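PDB 6CT6: lactate dehydrogenase from Eimeria maxima, which probably catalyses the NADH-dependent reduction of pyruvate to lactate and its reverse, and here holds NADH together with oxamate. Local coordinates for residues Cys269-Tyr275 with Ile296-Leu301; Phe4-Pro10 with Leu33-Val37. One frame throughout, in Å; residues are numbered along the deposited sequence.

Contact 1. Residues Cys269-Tyr275 with Ile296-Leu301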
ATOM      1  N   CYS B 269     -18.797  12.788  13.461  1.00 32.75           N
ATOM      2  CA  CYS B 269     -19.521  13.939  12.943  1.00 29.52           C
ATOM      3  C   CYS B 269     -19.846  14.915  14.063  1.00 32.70           C
ATOM      4  O   CYS B 269     -20.070  14.516  15.210  1.00 35.91           O
ATOM      5  CB  CYS B 269     -20.835  13.518  12.271  1.00 33.89           C
ATOM      6  SG  CYS B 269     -20.652  12.512  10.799  1.00 35.58           S
ATOM      7  N   TYR B 270     -19.895  16.198  13.712  1.00 33.44           N
ATOM      8  CA  TYR B 270     -20.320  17.224  14.657  1.00 37.99           C
ATOM      9  C   TYR B 270     -21.808  17.067  14.953  1.00 41.01           C
ATOM     10  O   TYR B 270     -22.639  17.115  14.041  1.00 38.54           O
ATOM     11  CB  TYR B 270     -20.036  18.615  14.099  1.00 39.94           C
ATOM     12  CG  TYR B 270     -20.499  19.725  15.011  1.00 44.95           C
ATOM     13  CD1 TYR B 270     -19.695  20.179  16.048  1.00 47.21           C
ATOM     14  CD2 TYR B 270     -21.742  20.315  14.838  1.00 48.78           C
ATOM     15  CE1 TYR B 270     -20.119  21.191  16.888  1.00 54.67           C
ATOM     16  CE2 TYR B 270     -22.176  21.327  15.671  1.00 51.77           C
ATOM     17  CZ  TYR B 270     -21.361  21.762  16.695  1.00 52.75           C
ATOM     18  OH  TYR B 270     -21.796  22.771  17.523  1.00 60.43           O
ATOM     19  N   LEU B 271     -22.142  16.888  16.229  1.00 39.75           N
ATOM     20  CA  LEU B 271     -23.516  16.702  16.673  1.00 42.13           C
ATOM     21  C   LEU B 271     -23.899  17.802  17.653  1.00 49.00           C
ATOM     22  O   LEU B 271     -23.101  18.183  18.514  1.00 45.28           O
ATOM     23  CB  LEU B 271     -23.694  15.342  17.351  1.00 37.41           C
ATOM     24  CG  LEU B 271     -23.267  14.115  16.551  1.00 40.72           C
ATOM     25  CD1 LEU B 271     -23.306  12.883  17.439  1.00 38.66           C
ATOM     26  CD2 LEU B 271     -24.156  13.941  15.334  1.00 40.65           C
ATOM     27  N   ASN B 272     -25.126  18.311  17.521  1.00 48.92           N
ATOM     28  CA  ASN B 272     -25.698  19.233  18.509  1.00 56.52           C
ATOM     29  C   ASN B 272     -27.153  18.821  18.718  1.00 50.88           C
ATOM     30  O   ASN B 272     -28.057  19.324  18.046  1.00 51.40           O
ATOM     31  CB  ASN B 272     -25.579  20.687  18.071  1.00 63.48           C
ATOM     32  CG  ASN B 272     -25.760  21.651  19.227  1.00 76.05           C
ATOM     33  OD1 ASN B 272     -24.853  21.838  20.039  1.00 67.93           O
ATOM     34  ND2 ASN B 272     -26.935  22.265  19.312  1.00 71.95           N
ATOM     35  N   GLY B 273     -27.367  17.901  19.656  1.00 46.00           N
ATOM     36  CA  GLY B 273     -28.686  17.366  19.922  1.00 51.07           C
ATOM     37  C   GLY B 273     -28.736  15.864  19.742  1.00 50.67           C
ATOM     38  O   GLY B 273     -29.110  15.129  20.661  1.00 51.99           O
ATOM     39  N   GLN B 274     -28.345  15.398  18.559  1.00 42.85           N
ATOM     40  CA  GLN B 274     -28.425  13.978  18.248  1.00 39.63           C
ATOM     41  C   GLN B 274     -27.603  13.168  19.240  1.00 41.89           C
ATOM     42  O   GLN B 274     -26.518  13.581  19.658  1.00 39.81           O
ATOM     43  CB  GLN B 274     -27.925  13.708  16.826  1.00 43.18           C
ATOM     44  CG  GLN B 274     -28.549  14.579  15.743  1.00 42.67           C
ATOM     45  CD  GLN B 274     -27.761  15.849  15.487  1.00 47.72           C
ATOM     46  OE1 GLN B 274     -27.034  16.330  16.359  1.00 45.47           O
ATOM     47  NE2 GLN B 274     -27.891  16.394  14.282  1.00 45.21           N
ATOM     48  N   TYR B 275     -28.128  12.003  19.613  1.00 35.77           N
ATOM     49  CA  TYR B 275     -27.415  11.052  20.460  1.00 40.23           C
ATOM     50  C   TYR B 275     -27.065  11.636  21.823  1.00 48.49           C
ATOM     51  O   TYR B 275     -26.135  11.163  22.486  1.00 44.82           O
ATOM     52  CB  TYR B 275     -26.144  10.552  19.763  1.00 41.97           C
ATOM     53  CG  TYR B 275     -26.435   9.689  18.562  1.00 36.91           C
ATOM     54  CD1 TYR B 275     -26.598   8.320  18.698  1.00 34.26           C
ATOM     55  CD2 TYR B 275     -26.557  10.243  17.295  1.00 37.04           C
ATOM     56  CE1 TYR B 275     -26.871   7.522  17.607  1.00 38.71           C
ATOM     57  CE2 TYR B 275     -26.829   9.454  16.196  1.00 36.42           C
ATOM     58  CZ  TYR B 275     -26.985   8.093  16.359  1.00 36.27           C
ATOM     59  OH  TYR B 275     -27.256   7.298  15.271  1.00 35.89           O
ATOM     60  N   ILE B 296     -27.296  12.801   8.927  1.00 29.79           N
ATOM     61  CA  ILE B 296     -26.900  12.090  10.133  1.00 32.57           C
ATOM     62  C   ILE B 296     -28.085  11.243  10.567  1.00 32.44           C
ATOM     63  O   ILE B 296     -29.187  11.764  10.777  1.00 34.05           O
ATOM     64  CB  ILE B 296     -26.460  13.059  11.244  1.00 31.30           C
ATOM     65  CG1 ILE B 296     -25.181  13.786  10.822  1.00 40.37           C
ATOM     66  CG2 ILE B 296     -26.226  12.304  12.550  1.00 36.90           C
ATOM     67  CD1 ILE B 296     -24.899  15.033  11.617  1.00 47.89           C
ATOM     68  N   ILE B 297     -27.862   9.942  10.691  1.00 31.89           N
ATOM     69  CA  ILE B 297     -28.918   8.997  11.024  1.00 35.37           C
ATOM     70  C   ILE B 297     -28.903   8.764  12.525  1.00 37.94           C
ATOM     71  O   ILE B 297     -27.842   8.546  13.123  1.00 34.06           O
ATOM     72  CB  ILE B 297     -28.742   7.678  10.248  1.00 34.94           C
ATOM     73  CG1 ILE B 297     -28.875   7.949   8.745  1.00 38.51           C
ATOM     74  CG2 ILE B 297     -29.769   6.648  10.707  1.00 36.41           C
ATOM     75  CD1 ILE B 297     -28.445   6.798   7.871  1.00 48.32           C
ATOM     76  N   GLU B 298     -30.085   8.803  13.134  1.00 37.08           N
ATOM     77  CA  GLU B 298     -30.235   8.702  14.582  1.00 36.71           C
ATOM     78  C   GLU B 298     -30.873   7.355  14.906  1.00 36.45           C
ATOM     79  O   GLU B 298     -32.081   7.167  14.728  1.00 40.21           O
ATOM     80  CB  GLU B 298     -31.059   9.868  15.116  1.00 42.01           C
ATOM     81  CG  GLU B 298     -31.026   9.983  16.626  1.00 58.92           C
ATOM     82  CD  GLU B 298     -31.212  11.408  17.113  1.00 65.95           C
ATOM     83  OE1 GLU B 298     -31.611  12.272  16.303  1.00 58.26           O
ATOM     84  OE2 GLU B 298     -30.952  11.665  18.307  1.00 51.43           O
ATOM     85  N   LEU B 299     -30.054   6.425  15.390  1.00 36.92           N
ATOM     86  CA  LEU B 299     -30.518   5.082  15.699  1.00 36.09           C
ATOM     87  C   LEU B 299     -31.481   5.098  16.883  1.00 43.05           C
ATOM     88  O   LEU B 299     -31.382   5.933  17.786  1.00 40.37           O
ATOM     89  CB  LEU B 299     -29.329   4.174  16.016  1.00 37.67           C
ATOM     90  CG  LEU B 299     -28.273   4.005  14.918  1.00 35.85           C
ATOM     91  CD1 LEU B 299     -27.057   3.260  15.455  1.00 35.79           C
ATOM     92  CD2 LEU B 299     -28.850   3.272  13.724  1.00 38.78           C
ATOM     93  N   ASP B 300     -32.421   4.152  16.874  1.00 39.43           N
ATOM     94  CA  ASP B 300     -33.374   4.000  17.974  1.00 39.78           C
ATOM     95  C   ASP B 300     -32.780   3.060  19.024  1.00 41.14           C
ATOM     96  O   ASP B 300     -33.236   1.937  19.249  1.00 36.87           O
ATOM     97  CB  ASP B 300     -34.713   3.496  17.450  1.00 45.19           C
ATOM     98  CG  ASP B 300     -35.791   3.481  18.518  1.00 57.32           C
ATOM     99  OD1 ASP B 300     -35.637   4.196  19.531  1.00 51.19           O
ATOM    100  OD2 ASP B 300     -36.795   2.759  18.342  1.00 61.80           O
ATOM    101  N   LEU B 301     -31.723   3.552  19.670  1.00 38.10           N
ATOM    102  CA  LEU B 301     -31.021   2.770  20.677  1.00 39.68           C
ATOM    103  C   LEU B 301     -31.920   2.498  21.879  1.00 39.16           C
ATOM    104  O   LEU B 301     -32.741   3.330  22.276  1.00 41.69           O
ATOM    105  CB  LEU B 301     -29.756   3.500  21.139  1.00 38.53           C
ATOM    106  CG  LEU B 301     -28.676   3.793  20.092  1.00 36.36           C
ATOM    107  CD1 LEU B 301     -27.537   4.610  20.694  1.00 36.74           C
ATOM    108  CD2 LEU B 301     -28.140   2.497  19.507  1.00 35.05           C
TER
HETATM  109  O   HOH W   1     -29.708  14.266  12.376  1.00 46.44           O

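Contact 2. Residues Phe4-Pro10 with Leu33-Val37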
ATOM      1  N   PHE B   4      -0.711  21.442  -7.791  1.00 54.27           N
ATOM      2  CA  PHE B   4      -1.676  20.868  -8.717  1.00 57.92           C
ATOM      3  C   PHE B   4      -1.662  21.618 -10.041  1.00 68.06           C
ATOM      4  O   PHE B   4      -2.137  22.756 -10.116  1.00 66.77           O
ATOM      5  CB  PHE B   4      -3.090  20.904  -8.130  1.00 55.63           C
ATOM      6  CG  PHE B   4      -3.288  19.990  -6.954  1.00 53.99           C
ATOM      7  CD1 PHE B   4      -3.064  18.626  -7.069  1.00 45.94           C
ATOM      8  CD2 PHE B   4      -3.725  20.492  -5.738  1.00 46.94           C
ATOM      9  CE1 PHE B   4      -3.257  17.785  -5.991  1.00 42.87           C
ATOM     10  CE2 PHE B   4      -3.918  19.655  -4.657  1.00 42.53           C
ATOM     11  CZ  PHE B   4      -3.684  18.299  -4.784  1.00 43.25           C
ATOM     12  N   GLU B   5      -1.111  21.003 -11.085  1.00 73.10           N
ATOM     13  CA  GLU B   5      -1.323  21.522 -12.426  1.00 69.86           C
ATOM     14  C   GLU B   5      -2.806  21.424 -12.758  1.00 61.66           C
ATOM     15  O   GLU B   5      -3.468  20.439 -12.422  1.00 60.80           O
ATOM     16  CB  GLU B   5      -0.481  20.748 -13.444  1.00 65.93           C
ATOM     17  CG  GLU B   5      -0.945  19.320 -13.708  1.00 79.26           C
ATOM     18  CD  GLU B   5       0.152  18.452 -14.302  1.00 86.22           C
ATOM     19  OE1 GLU B   5       1.343  18.769 -14.096  1.00 82.67           O
ATOM     20  OE2 GLU B   5      -0.176  17.454 -14.979  1.00 77.29           O
ATOM     21  N   GLN B   6      -3.341  22.464 -13.391  1.00 65.15           N
ATOM     22  CA  GLN B   6      -4.784  22.549 -13.572  1.00 67.00           C
ATOM     23  C   GLN B   6      -5.261  21.520 -14.590  1.00 63.57           C
ATOM     24  O   GLN B   6      -4.697  21.402 -15.681  1.00 70.03           O
ATOM     25  CB  GLN B   6      -5.185  23.957 -14.015  1.00 68.73           C
ATOM     26  CG  GLN B   6      -6.690  24.147 -14.167  1.00 80.89           C
ATOM     27  CD  GLN B   6      -7.456  23.788 -12.907  1.00 87.84           C
ATOM     28  OE1 GLN B   6      -6.950  23.937 -11.795  1.00 90.56           O
ATOM     29  NE2 GLN B   6      -8.680  23.300 -13.078  1.00 82.70           N
ATOM     30  N   ASN B   7      -6.300  20.770 -14.229  1.00 58.98           N
ATOM     31  CA  ASN B   7      -6.923  19.822 -15.149  1.00 53.23           C
ATOM     32  C   ASN B   7      -8.274  19.406 -14.573  1.00 50.80           C
ATOM     33  O   ASN B   7      -8.682  19.859 -13.499  1.00 49.60           O
ATOM     34  CB  ASN B   7      -6.015  18.615 -15.414  1.00 46.45           C
ATOM     35  CG  ASN B   7      -5.745  17.785 -14.168  1.00 47.08           C
ATOM     36  OD1 ASN B   7      -6.621  17.594 -13.326  1.00 43.43           O
ATOM     37  ND2 ASN B   7      -4.520  17.283 -14.053  1.00 45.88           N
ATOM     38  N   LYS B   8      -8.966  18.532 -15.311  1.00 43.74           N
ATOM     39  CA  LYS B   8     -10.312  18.105 -14.940  1.00 41.11           C
ATOM     40  C   LYS B   8     -10.329  17.276 -13.662  1.00 43.19           C
ATOM     41  O   LYS B   8     -11.338  17.269 -12.948  1.00 40.03           O
ATOM     42  CB  LYS B   8     -10.928  17.279 -16.072  1.00 37.44           C
ATOM     43  CG  LYS B   8     -11.795  18.040 -17.065  1.00 46.85           C
ATOM     44  CD  LYS B   8     -12.324  17.078 -18.120  1.00 39.07           C
ATOM     45  CE  LYS B   8     -13.386  17.711 -18.993  1.00 38.84           C
ATOM     46  NZ  LYS B   8     -12.938  18.977 -19.617  1.00 44.34           N
ATOM     47  N   ARG B   9      -9.246  16.561 -13.369  1.00 36.74           N
ATOM     48  CA  ARG B   9      -9.280  15.543 -12.331  1.00 35.85           C
ATOM     49  C   ARG B   9      -9.513  16.165 -10.954  1.00 32.49           C
ATOM     50  O   ARG B   9      -9.168  17.327 -10.719  1.00 31.99           O
ATOM     51  CB  ARG B   9      -7.972  14.760 -12.311  1.00 32.88           C
ATOM     52  CG  ARG B   9      -7.590  14.123 -13.634  1.00 34.84           C
ATOM     53  CD  ARG B   9      -6.237  13.436 -13.527  1.00 35.36           C
ATOM     54  NE  ARG B   9      -5.775  12.922 -14.813  1.00 35.96           N
ATOM     55  CZ  ARG B   9      -4.511  12.616 -15.093  1.00 40.42           C
ATOM     56  NH1 ARG B   9      -3.558  12.780 -14.183  1.00 35.08           N
ATOM     57  NH2 ARG B   9      -4.193  12.153 -16.296  1.00 38.67           N
ATOM     58  N   PRO B  10     -10.088  15.409 -10.019  1.00 27.57           N
ATOM     59  CA  PRO B  10     -10.102  15.863  -8.625  1.00 29.09           C
ATOM     60  C   PRO B  10      -8.683  16.026  -8.107  1.00 32.15           C
ATOM     61  O   PRO B  10      -7.750  15.369  -8.574  1.00 28.66           O
ATOM     62  CB  PRO B  10     -10.838  14.738  -7.884  1.00 29.66           C
ATOM     63  CG  PRO B  10     -11.574  13.989  -8.933  1.00 30.92           C
ATOM     64  CD  PRO B  10     -10.743  14.099 -10.171  1.00 33.17           C
ATOM     65  N   LEU B  33      -8.414   7.853  -8.988  1.00 26.84           N
ATOM     66  CA  LEU B  33      -9.400   8.675  -8.302  1.00 26.23           C
ATOM     67  C   LEU B  33      -9.155  10.158  -8.532  1.00 28.34           C
ATOM     68  O   LEU B  33     -10.110  10.940  -8.593  1.00 29.76           O
ATOM     69  CB  LEU B  33      -9.392   8.357  -6.808  1.00 28.72           C
ATOM     70  CG  LEU B  33     -10.462   9.057  -5.976  1.00 29.50           C
ATOM     71  CD1 LEU B  33     -11.859   8.747  -6.503  1.00 32.92           C
ATOM     72  CD2 LEU B  33     -10.333   8.637  -4.528  1.00 34.41           C
ATOM     73  N   GLY B  34      -7.898  10.552  -8.671  1.00 28.33           N
ATOM     74  CA  GLY B  34      -7.547  11.938  -8.900  1.00 26.23           C
ATOM     75  C   GLY B  34      -6.065  12.126  -8.678  1.00 23.16           C
ATOM     76  O   GLY B  34      -5.358  11.223  -8.222  1.00 24.94           O
ATOM     77  N   ASP B  35      -5.592  13.317  -9.032  1.00 25.57           N
ATOM     78  CA  ASP B  35      -4.212  13.671  -8.736  1.00 27.97           C
ATOM     79  C   ASP B  35      -4.048  13.917  -7.240  1.00 27.60           C
ATOM     80  O   ASP B  35      -4.996  14.282  -6.538  1.00 29.41           O
ATOM     81  CB  ASP B  35      -3.787  14.898  -9.542  1.00 27.62           C
ATOM     82  CG  ASP B  35      -3.529  14.573 -11.007  1.00 33.90           C
ATOM     83  OD1 ASP B  35      -3.407  13.374 -11.350  1.00 30.14           O
ATOM     84  OD2 ASP B  35      -3.438  15.519 -11.817  1.00 36.25           O
ATOM     85  N   VAL B  36      -2.827  13.703  -6.752  1.00 28.33           N
ATOM     86  CA  VAL B  36      -2.545  13.647  -5.322  1.00 30.33           C
ATOM     87  C   VAL B  36      -1.330  14.509  -5.017  1.00 28.21           C
ATOM     88  O   VAL B  36      -0.363  14.521  -5.787  1.00 30.25           O
ATOM     89  CB  VAL B  36      -2.281  12.197  -4.859  1.00 28.08           C
ATOM     90  CG1 VAL B  36      -1.929  12.146  -3.374  1.00 28.82           C
ATOM     91  CG2 VAL B  36      -3.472  11.306  -5.160  1.00 28.30           C
ATOM     92  N   VAL B  37      -1.371  15.223  -3.893  1.00 26.67           N
ATOM     93  CA  VAL B  37      -0.170  15.797  -3.294  1.00 28.06           C
ATOM     94  C   VAL B  37       0.055  15.142  -1.939  1.00 29.14           C
ATOM     95  O   VAL B  37      -0.831  15.154  -1.075  1.00 30.21           O
ATOM     96  CB  VAL B  37      -0.237  17.331  -3.162  1.00 30.69           C
ATOM     97  CG1 VAL B  37      -1.404  17.781  -2.290  1.00 33.86           C
ATOM     98  CG2 VAL B  37       1.084  17.845  -2.595  1.00 35.12           C
TER
HETATM   99  O   HOH W   2      -1.662  15.268 -14.032  1.00 40.85           O
HETATM  100  O   HOH W   3      -2.555  18.047 -11.064  1.00 48.59           O

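Contact 1. Residues Cys269-Tyr275 with Ile296-Leu301
A single phenol oxygen takes the place of a backbone partner between two residues of the 296-301 loop: the OH of Y275 donates to I297 O at 2.6 Å and accepts from L299 N at 2.9 Å. Tyrosine suits the position because its hydroxyl can do both at once, at the end of a ring long enough to reach the far backbone. Y275 also has positive phi (61°), a left-handed backbone conformation, just after the turn through G273. G273, at phi 121° and psi -56°, must be glycine, since a CB would jam against the carbonyl O of N272.

The main chain of Y275 is held as well: Y275 N donates to E298 OE2 at 3.1 Å and nearly straight, so the carboxylate of E298 serves as acceptor for an amide at the turn. Within the turn, Q274 OE1 accepts from N272 N (3.0 Å), while a water bonded to I296 O is only weakly linked to Q274 NE2.

Apolar contacts flank this polar centre. I296 meets L271 CD2 with both CG2 and CD1 (3.8 and 3.9 Å), and CD1 comes 4.4 Å from C269 CB, beside strand 263-272. At the other end L301 CD1 lies 4.3 Å from Y275 CE1, at the ring's edge; Y275 and L301 both touch L309 of helix 303-328.

The contact thus joins strand 263-272 and the turn after it to the loop leading into helix 303-328. All three direct hydrogen bonds across it pair a side chain with a backbone group, so the segments are held by Y275 and E298 rather than by strand pairing.

Contact 2. Residues Phe4-Pro10 with Leu33-Val37
Charge and polarity centre on D35, at the start of strand 35-39. Its OD1 forms a salt bridge with R9 NH1 (2.9 Å), and its OD2 accepts from N7 ND2 (3.0 Å, nearly straight). R9 NH1 also bonds to G63 O, and D35 OD1 accepts from T65 N. Asparagine suits position 7 because its other end, OD1, accepts from R9 N at 2.8 Å, closing an Asx turn.

Two waters extend the carboxylate: both donate to D35 OD2, one continuing to E5 OE2 and the other to E5 O.

In the backbone, D35 N gives P10 O a weak bond (3.0 Å). Here G34 is needed, as a CB would clash with that oxygen.

Apolar packing comes from F4, whose CZ lies 3.4 Å from V37 CG1; the P10 ring sits against a backbone carbonyl, CG 3.4 Å from L33 O.

The segment is therefore tied to this Rossmann-domain strand through one buried carboxylate, its charge offset by R9 and its oxygens shared with N7, T65 and waters.

Overall arrangement
From the N terminus, the chain runs through 4-10 into strand 11-15 and helix 19-31, then returns at 33-37. Contact 2 closes this loop across the first beta-alpha-beta unit of the NAD-binding domain. Much later, strand 263-272 leads through 269-275 into strand 281-289 and strand 294-296, and contact 1 closes that mostly strand-built loop at 296-301, just before helix 303-328. The two loops follow in series, neither nesting nor crossing. Their centres lie 34 Å apart and their nearest atoms about 19 Å, yet both reach the same mixed sheet: contact 2 at its parallel Rossmann part, contact 1 at its antiparallel C-terminal part.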